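Local coordinates for N-acetylmuramoyl-L-alanine amidase XlyA (Bacillus subtilis, PDB 3RDR), which hydrolyses the link between N-acetylmuramoyl residues and L-amino acid residues of cell-wall glycopeptides, using the zinc-binding amidase domain that makes up this chain, at residues D10-P13 with V14-N18; F61-D65 with T66-Q70; E140-R143 with K144-T148. All blocks are in the same frame, centred on the assembly; numbering follows the deposited sequence.

Overall arrangement
Following the chain from the N terminus, the three contacts come in series; none nests within or crosses another. Contact 1 closes a turn in the loop that leaves edge strand 7-9, before strand 28-33. Contact 2 folds strands 61-63 and 68-70 into an antiparallel hairpin inside the mixed sheet. These two touch: Asp10 N lies 3.0 Å from Gln70 O, a probable hydrogen bond that continues the pairing of strands 7-9 and 68-70. Contact 3 shapes the path from helix 133-137 to helix 149-154 and carries a zinc ligand. Its centre lies about 28 Å from that of contact 1, on the opposite side of the chain's centre, and about 19 Å from that of contact 2.

Contact 1 of 3, residues D10-P13 with V14-N18; sequences DFIP and VGANN
Val14 sets its CB 3.7 Å from Pro13 C and takes the first corner of a type II beta turn that runs from Pro13 to Ala16, in the loop after strand 7-9. Its side chain starts out away from residues 10-13 and touches Arg19. Gly15 takes the next corner with a positive phi of 88°, where a beta carbon would be pressed against the carbonyl oxygen of Val14; the turn thus illustrates why this position so often falls to glycine. Ala16 closes it. Its amide N donates to Pro13 O over 3.1 Å with an angle of 154° at the hydrogen, reaching the carbonyl from a direction tilted out of its plane. The methyl group of Ala16 folds back on residues 10-13: CB stands 3.2 Å from Pro13 O, lies 3.7 Å from Ile12 CG2 and reaches the proline ring at CG, 4.2 Å away. Ile12 can offer that methyl because its first torsion, -70°, sets CG1 beside the backbone N and sends CG2 to the side where the turn returns. Asn18 comes last, its flat amide group crossing the end of Ile12 at a slant. Both branches of the isoleucine meet it, Asn18 CG lying 3.9 Å from Ile12 CD1 and 4.1 Å from Ile12 CG2. Leu50 of helix 43-50 packs on Ile12 and Asn18 alike. The chemistry is that of a small turn with divided labour: one backbone hydrogen bond fixes the reversal at Ala16, Ile12 packs against the alanine methyl and the buried Asn18 amide, and the polar bonds to the rest of the domain fall to backbone oxygens, Ile12 O accepting from Arg19 NH1 and Asn18 O from Ser58 OG.

Contact 2 of 3, residues F61-D65 with T66-Q70; sequences FTVDD and TEIYQ
Asp64 OD1 is gripped by two backbone amides, Thr66 N at 2.6 Å and Glu67 N at 2.7 Å. The first arrives on the anti side of the carboxylate and completes an Asx turn; the second comes in on the syn side, and both lie somewhat out of its plane. The carboxylate reaches them because CG sits between the backbone N and the carbonyl carbon (chi1 63°). Glu67 O takes Asp64 N almost straight on, the angle at the hydrogen being 178°, so backbone and side chain together close the hairpin. The carboxylates of Asp64 and Glu67 lie side by side, their planes 16° apart, and a water donates to both Asp64 OD2 and Glu67 OE2, probably easing the repulsion between like charges; Asp64 OD2 also bonds Ala43 N. Beside them, Thr66 OG1 donates to Asp65 OD1 from above its carboxylate plane, while Asp65 OD2 accepts from Asp104 N.

Along the strands, Thr62 and Tyr69 form a hydrogen-bonded antiparallel pair, with bonds of 3.0 Å from Thr62 N to Tyr69 O and from Tyr69 N to Thr62 O. The non-hydrogen-bonded pairs Phe61-Gln70 and Val63-Ile68 share one face. Phe61 and Gln70 point the same way side by side, ring and amide planes well inclined, Phe61 CE1 lying 3.4 Å from Gln70 CG. Val63 CG1 meets Ile68 CG1 at 4.0 Å, and Phe61 CD1 joins the two pairs at Ile68 CG2, 3.7 Å away.

Helix 105-122 covers this face through Asn111, Trp114 and Leu115, whereas helix 43-50 lies against Thr62 and Tyr69; strands 92-97 and 7-9 flank the hairpin.

Contact 3 of 3, residues E140-R143 with K144-T148; sequences ECPR and KLLDT. With ZN (zinc ion), chain B.
The backbone bonds of this bend converge on Pro142 O. It accepts from Leu145 N at 2.9 Å and from Leu146 N at 3.0 Å; the first amide stands above the carbonyl plane, whereas the second lies close to the line of the C=O bond, though the angle at its hydrogen is only 135°. Two donors on one oxygen hold the chain in a tight coil.

Apolar contacts back this up. Leu145 CB rests on Pro142 CG at 3.8 Å, and Leu146 passes the same ring at about a right angle, CD2 lying 4.1 Å from Pro142 CD. With CG beside its backbone N (chi1 -77°), Leu146 carries CD1 back to the chain at Glu140 and Cys141, 3.5 Å from Cys141 N.

Among the charged groups, Arg143 and Lys144 run alongside each other and touch through their carbon chains, Arg143 CG lying 4.0 Å from Lys144 CG. Arg143 forms a salt bridge with Glu99 and Lys144 makes a cation-pi contact with Phe105, while Glu140 forms a salt bridge to Lys134.

Metal binding falls to Cys141, whose SG holds the zinc ion at 2.4 Å. The peptide bond to Pro142 is cis, so the chain turns sharply right after this ligand. One further atom completes the coordination begun by the protein ligands, Cys141 with His32 and His133, each histidine through ND1: the His-His-Cys zinc site characteristic of the amidase 2 family and its T7 lysozyme fold.

Contact 1 of 3, residues D10-P13 with V14-N18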
loop_
_atom_site.group_PDB
_atom_site.type_symbol
_atom_site.label_atom_id
_atom_site.label_comp_id
_atom_site.label_asym_id
_atom_site.label_seq_id
_atom_site.Cartn_x
_atom_site.Cartn_y
_atom_site.Cartn_z
ATOM N N ASP A 10 -13.483 -0.065 -2.593
ATOM C CA ASP A 10 -14.335 -0.511 -1.499
ATOM C C ASP A 10 -13.819 0.203 -0.257
ATOM O O ASP A 10 -13.204 -0.392 0.629
ATOM C CB ASP A 10 -14.232 -2.032 -1.360
ATOM C CG ASP A 10 -15.168 -2.588 -0.313
ATOM O OD1 ASP A 10 -16.251 -2.006 -0.109
ATOM O OD2 ASP A 10 -14.824 -3.623 0.299
ATOM N N PHE A 11 -14.087 1.503 -0.219
ATOM C CA PHE A 11 -13.638 2.376 0.853
ATOM C C PHE A 11 -14.080 2.054 2.268
ATOM O O PHE A 11 -15.154 1.495 2.505
ATOM C CB PHE A 11 -14.034 3.826 0.545
ATOM C CG PHE A 11 -13.348 4.409 -0.663
ATOM C CD1 PHE A 11 -13.653 5.701 -1.091
ATOM C CD2 PHE A 11 -12.410 3.668 -1.382
ATOM C CE1 PHE A 11 -13.037 6.246 -2.215
ATOM C CE2 PHE A 11 -11.788 4.201 -2.505
ATOM C CZ PHE A 11 -12.101 5.494 -2.925
ATOM N N ILE A 12 -13.211 2.419 3.203
ATOM C CA ILE A 12 -13.457 2.265 4.622
ATOM C C ILE A 12 -14.500 3.354 4.867
ATOM O O ILE A 12 -14.394 4.446 4.305
ATOM C CB ILE A 12 -12.177 2.583 5.422
ATOM C CG1 ILE A 12 -11.135 1.481 5.197
ATOM C CG2 ILE A 12 -12.503 2.754 6.892
ATOM C CD1 ILE A 12 -9.732 1.857 5.657
ATOM N N PRO A 13 -15.521 3.082 5.695
ATOM C CA PRO A 13 -16.519 4.134 5.919
ATOM C C PRO A 13 -16.001 5.423 6.553
ATOM O O PRO A 13 -15.137 5.407 7.434
ATOM C CB PRO A 13 -17.577 3.433 6.778
ATOM C CG PRO A 13 -16.785 2.388 7.513
ATOM C CD PRO A 13 -15.865 1.857 6.439
ATOM N N VAL A 14 -16.538 6.544 6.083
ATOM C CA VAL A 14 -16.175 7.860 6.594
ATOM C C VAL A 14 -16.398 7.885 8.101
ATOM O O VAL A 14 -17.379 7.339 8.593
ATOM C CB VAL A 14 -17.043 8.954 5.930
ATOM C CG1 VAL A 14 -16.859 10.287 6.642
ATOM C CG2 VAL A 14 -16.668 9.083 4.460
ATOM N N GLY A 15 -15.477 8.502 8.834
ATOM C CA GLY A 15 -15.620 8.580 10.278
ATOM C C GLY A 15 -15.056 7.414 11.074
ATOM O O GLY A 15 -14.998 7.472 12.304
ATOM N N ALA A 16 -14.640 6.351 10.391
ATOM C CA ALA A 16 -14.082 5.188 11.079
ATOM C C ALA A 16 -12.754 5.572 11.721
ATOM O O ALA A 16 -12.100 6.519 11.288
ATOM C CB ALA A 16 -13.879 4.034 10.090
ATOM N N ASN A 17 -12.360 4.839 12.756
ATOM C CA ASN A 17 -11.107 5.109 13.448
ATOM C C ASN A 17 -9.899 5.025 12.517
ATOM O O ASN A 17 -8.922 5.756 12.704
ATOM C CB ASN A 17 -10.929 4.140 14.622
ATOM C CG ASN A 17 -11.823 4.484 15.809
ATOM O OD1 ASN A 17 -11.983 3.683 16.733
ATOM N ND2 ASN A 17 -12.400 5.684 15.796
ATOM N N ASN A 18 -9.947 4.149 11.514
ATOM C CA ASN A 18 -8.812 4.054 10.608
ATOM C C ASN A 18 -8.988 4.826 9.304
ATOM O O ASN A 18 -8.349 4.522 8.299
ATOM C CB ASN A 18 -8.426 2.593 10.328
ATOM C CG ASN A 18 -9.475 1.840 9.553
ATOM O OD1 ASN A 18 -9.187 0.797 8.955
ATOM N ND2 ASN A 18 -10.694 2.346 9.555
#

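Contact 2 of 3, residues F61-D65 with T66-Q70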
loop_
_atom_site.group_PDB
_atom_site.type_symbol
_atom_site.label_atom_id
_atom_site.label_comp_id
_atom_site.label_asym_id
_atom_site.label_seq_id
_atom_site.Cartn_x
_atom_site.Cartn_y
_atom_site.Cartn_z
ATOM N N PHE A 61 -3.958 1.041 -1.089
ATOM C CA PHE A 61 -4.110 -0.091 -2.004
ATOM C C PHE A 61 -3.533 -1.413 -1.494
ATOM O O PHE A 61 -2.444 -1.447 -0.917
ATOM C CB PHE A 61 -3.396 0.203 -3.330
ATOM C CG PHE A 61 -3.989 1.328 -4.135
ATOM C CD1 PHE A 61 -5.151 1.141 -4.873
ATOM C CD2 PHE A 61 -3.330 2.552 -4.221
ATOM C CE1 PHE A 61 -5.645 2.153 -5.694
ATOM C CE2 PHE A 61 -3.818 3.570 -5.041
ATOM C CZ PHE A 61 -4.978 3.366 -5.779
ATOM N N THR A 62 -4.266 -2.497 -1.718
ATOM C CA THR A 62 -3.781 -3.826 -1.369
ATOM C C THR A 62 -3.713 -4.542 -2.716
ATOM O O THR A 62 -4.681 -4.539 -3.482
ATOM C CB THR A 62 -4.714 -4.585 -0.422
ATOM O OG1 THR A 62 -4.814 -3.876 0.820
ATOM C CG2 THR A 62 -4.142 -5.984 -0.143
ATOM N N VAL A 63 -2.562 -5.135 -3.005
ATOM C CA VAL A 63 -2.332 -5.812 -4.274
ATOM C C VAL A 63 -2.041 -7.304 -4.128
ATOM O O VAL A 63 -1.178 -7.686 -3.343
ATOM C CB VAL A 63 -1.110 -5.177 -5.011
ATOM C CG1 VAL A 63 -0.937 -5.801 -6.400
ATOM C CG2 VAL A 63 -1.270 -3.666 -5.109
ATOM N N ASP A 64 -2.769 -8.150 -4.857
ATOM C CA ASP A 64 -2.473 -9.582 -4.841
ATOM C C ASP A 64 -2.185 -9.984 -6.287
ATOM O O ASP A 64 -2.084 -9.111 -7.154
ATOM C CB ASP A 64 -3.597 -10.435 -4.215
ATOM C CG ASP A 64 -4.908 -10.362 -4.969
ATOM O OD1 ASP A 64 -4.889 -10.342 -6.212
ATOM O OD2 ASP A 64 -5.968 -10.356 -4.304
ATOM N N ASP A 65 -2.036 -11.277 -6.557
ATOM C CA ASP A 65 -1.709 -11.723 -7.912
ATOM C C ASP A 65 -2.843 -11.622 -8.922
ATOM O O ASP A 65 -2.630 -11.797 -10.123
ATOM C CB ASP A 65 -1.173 -13.162 -7.878
ATOM C CG ASP A 65 -2.235 -14.190 -7.503
ATOM O OD1 ASP A 65 -3.329 -13.813 -7.030
ATOM O OD2 ASP A 65 -1.959 -15.396 -7.671
ATOM N N THR A 66 -4.041 -11.317 -8.442
ATOM C CA THR A 66 -5.194 -11.230 -9.323
ATOM C C THR A 66 -5.752 -9.822 -9.495
ATOM O O THR A 66 -6.009 -9.383 -10.615
ATOM C CB THR A 66 -6.327 -12.142 -8.814
ATOM O OG1 THR A 66 -5.827 -13.476 -8.660
ATOM C CG2 THR A 66 -7.488 -12.155 -9.794
ATOM N N GLU A 67 -5.939 -9.110 -8.389
ATOM C CA GLU A 67 -6.505 -7.771 -8.465
ATOM C C GLU A 67 -5.978 -6.804 -7.419
ATOM O O GLU A 67 -5.113 -7.145 -6.616
ATOM C CB GLU A 67 -8.022 -7.865 -8.352
ATOM C CG GLU A 67 -8.471 -8.739 -7.202
ATOM C CD GLU A 67 -9.943 -9.055 -7.266
ATOM O OE1 GLU A 67 -10.504 -9.014 -8.382
ATOM O OE2 GLU A 67 -10.533 -9.360 -6.208
ATOM N N ILE A 68 -6.532 -5.596 -7.440
ATOM C CA ILE A 68 -6.148 -4.530 -6.524
ATOM C C ILE A 68 -7.403 -3.916 -5.913
ATOM O O ILE A 68 -8.375 -3.651 -6.620
ATOM C CB ILE A 68 -5.385 -3.413 -7.275
ATOM C CG1 ILE A 68 -4.107 -3.972 -7.897
ATOM C CG2 ILE A 68 -5.051 -2.271 -6.323
ATOM C CD1 ILE A 68 -3.428 -3.007 -8.846
ATOM N N TYR A 69 -7.380 -3.708 -4.600
ATOM C CA TYR A 69 -8.496 -3.097 -3.892
ATOM C C TYR A 69 -8.028 -1.766 -3.318
ATOM O O TYR A 69 -6.909 -1.668 -2.814
ATOM C CB TYR A 69 -8.986 -3.994 -2.748
ATOM C CG TYR A 69 -10.109 -4.936 -3.126
ATOM C CD1 TYR A 69 -9.875 -6.050 -3.940
ATOM C CD2 TYR A 69 -11.413 -4.704 -2.685
ATOM C CE1 TYR A 69 -10.915 -6.906 -4.304
ATOM C CE2 TYR A 69 -12.462 -5.554 -3.043
ATOM C CZ TYR A 69 -12.206 -6.651 -3.853
ATOM O OH TYR A 69 -13.240 -7.486 -4.215
ATOM N N GLN A 70 -8.878 -0.746 -3.406
ATOM C CA GLN A 70 -8.555 0.578 -2.874
ATOM C C GLN A 70 -9.465 0.813 -1.671
ATOM O O GLN A 70 -10.687 0.728 -1.778
ATOM C CB GLN A 70 -8.791 1.660 -3.928
ATOM C CG GLN A 70 -8.174 3.007 -3.580
ATOM C CD GLN A 70 -8.568 4.095 -4.563
ATOM O OE1 GLN A 70 -8.800 3.825 -5.738
ATOM N NE2 GLN A 70 -8.629 5.329 -4.091
HETATM O O HOH W 1 -8.541 -10.098 -4.047
#

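Contact 3 of 3, residues E140-R143 with K144-T148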
loop_
_atom_site.group_PDB
_atom_site.type_symbol
_atom_site.label_atom_id
_atom_site.label_comp_id
_atom_site.label_asym_id
_atom_site.label_seq_id
_atom_site.Cartn_x
_atom_site.Cartn_y
_atom_site.Cartn_z
ATOM N N GLU A 140 11.342 -3.292 9.529
ATOM C CA GLU A 140 11.757 -4.224 8.484
ATOM C C GLU A 140 10.578 -4.614 7.580
ATOM O O GLU A 140 10.102 -5.753 7.599
ATOM C CB GLU A 140 12.376 -5.470 9.130
ATOM C CG GLU A 140 13.721 -5.900 8.541
ATOM C CD GLU A 140 14.767 -4.795 8.586
ATOM O OE1 GLU A 140 14.936 -4.171 9.655
ATOM O OE2 GLU A 140 15.428 -4.553 7.554
ATOM N N CYS A 141 10.119 -3.648 6.790
ATOM C CA CYS A 141 9.003 -3.822 5.865
ATOM C C CYS A 141 9.303 -2.902 4.691
ATOM O O CYS A 141 9.746 -1.772 4.896
ATOM C CB CYS A 141 7.690 -3.403 6.545
ATOM S SG CYS A 141 6.231 -3.420 5.463
ATOM N N PRO A 142 9.056 -3.352 3.446
ATOM C CA PRO A 142 8.520 -4.641 2.985
ATOM C C PRO A 142 9.543 -5.775 3.129
ATOM O O PRO A 142 10.512 -5.854 2.375
ATOM C CB PRO A 142 8.158 -4.349 1.533
ATOM C CG PRO A 142 9.249 -3.418 1.115
ATOM C CD PRO A 142 9.391 -2.486 2.302
ATOM N N ARG A 143 9.299 -6.656 4.093
ATOM C CA ARG A 143 10.204 -7.755 4.398
ATOM C C ARG A 143 10.712 -8.609 3.239
ATOM O O ARG A 143 11.840 -9.092 3.289
ATOM C CB ARG A 143 9.579 -8.657 5.473
ATOM C CG ARG A 143 8.366 -9.462 5.024
ATOM C CD ARG A 143 7.916 -10.402 6.131
ATOM N NE ARG A 143 7.031 -11.456 5.642
ATOM C CZ ARG A 143 6.580 -12.462 6.386
ATOM N NH1 ARG A 143 6.925 -12.558 7.662
ATOM N NH2 ARG A 143 5.790 -13.382 5.849
ATOM N N LYS A 144 9.906 -8.789 2.196
ATOM C CA LYS A 144 10.326 -9.611 1.059
ATOM C C LYS A 144 10.955 -8.836 -0.095
ATOM O O LYS A 144 11.389 -9.431 -1.086
ATOM C CB LYS A 144 9.141 -10.413 0.510
ATOM C CG LYS A 144 8.520 -11.377 1.501
ATOM C CD LYS A 144 7.693 -12.431 0.792
ATOM C CE LYS A 144 8.575 -13.312 -0.086
ATOM N NZ LYS A 144 7.817 -14.439 -0.680
ATOM N N LEU A 145 11.004 -7.515 0.027
ATOM C CA LEU A 145 11.566 -6.681 -1.028
ATOM C C LEU A 145 12.767 -5.844 -0.588
ATOM O O LEU A 145 13.469 -5.283 -1.426
ATOM C CB LEU A 145 10.479 -5.754 -1.586
ATOM C CG LEU A 145 9.583 -6.221 -2.739
ATOM C CD1 LEU A 145 9.338 -7.713 -2.669
ATOM C CD2 LEU A 145 8.269 -5.449 -2.692
ATOM N N LEU A 146 13.007 -5.762 0.717
ATOM C CA LEU A 146 14.111 -4.961 1.233
ATOM C C LEU A 146 15.495 -5.345 0.709
ATOM O O LEU A 146 16.214 -4.489 0.192
ATOM C CB LEU A 146 14.093 -4.968 2.769
ATOM C CG LEU A 146 13.029 -4.047 3.390
ATOM C CD1 LEU A 146 12.933 -4.267 4.890
ATOM C CD2 LEU A 146 13.381 -2.598 3.085
ATOM N N ASP A 147 15.872 -6.617 0.829
ATOM C CA ASP A 147 17.185 -7.060 0.351
ATOM C C ASP A 147 17.379 -6.856 -1.148
ATOM O O ASP A 147 18.506 -6.874 -1.639
ATOM C CB ASP A 147 17.420 -8.537 0.679
ATOM C CG ASP A 147 17.707 -8.771 2.144
ATOM O OD1 ASP A 147 18.497 -7.999 2.726
ATOM O OD2 ASP A 147 17.151 -9.736 2.713
ATOM N N THR A 148 16.286 -6.672 -1.878
ATOM C CA THR A 148 16.374 -6.462 -3.319
ATOM C C THR A 148 15.585 -5.217 -3.729
ATOM O O THR A 148 15.131 -5.106 -4.867
ATOM C CB THR A 148 15.823 -7.684 -4.093
ATOM O OG1 THR A 148 14.475 -7.948 -3.681
ATOM C CG2 THR A 148 16.679 -8.917 -3.825
HETATM ZN ZN ZN B . 4.803 -1.794 6.530
#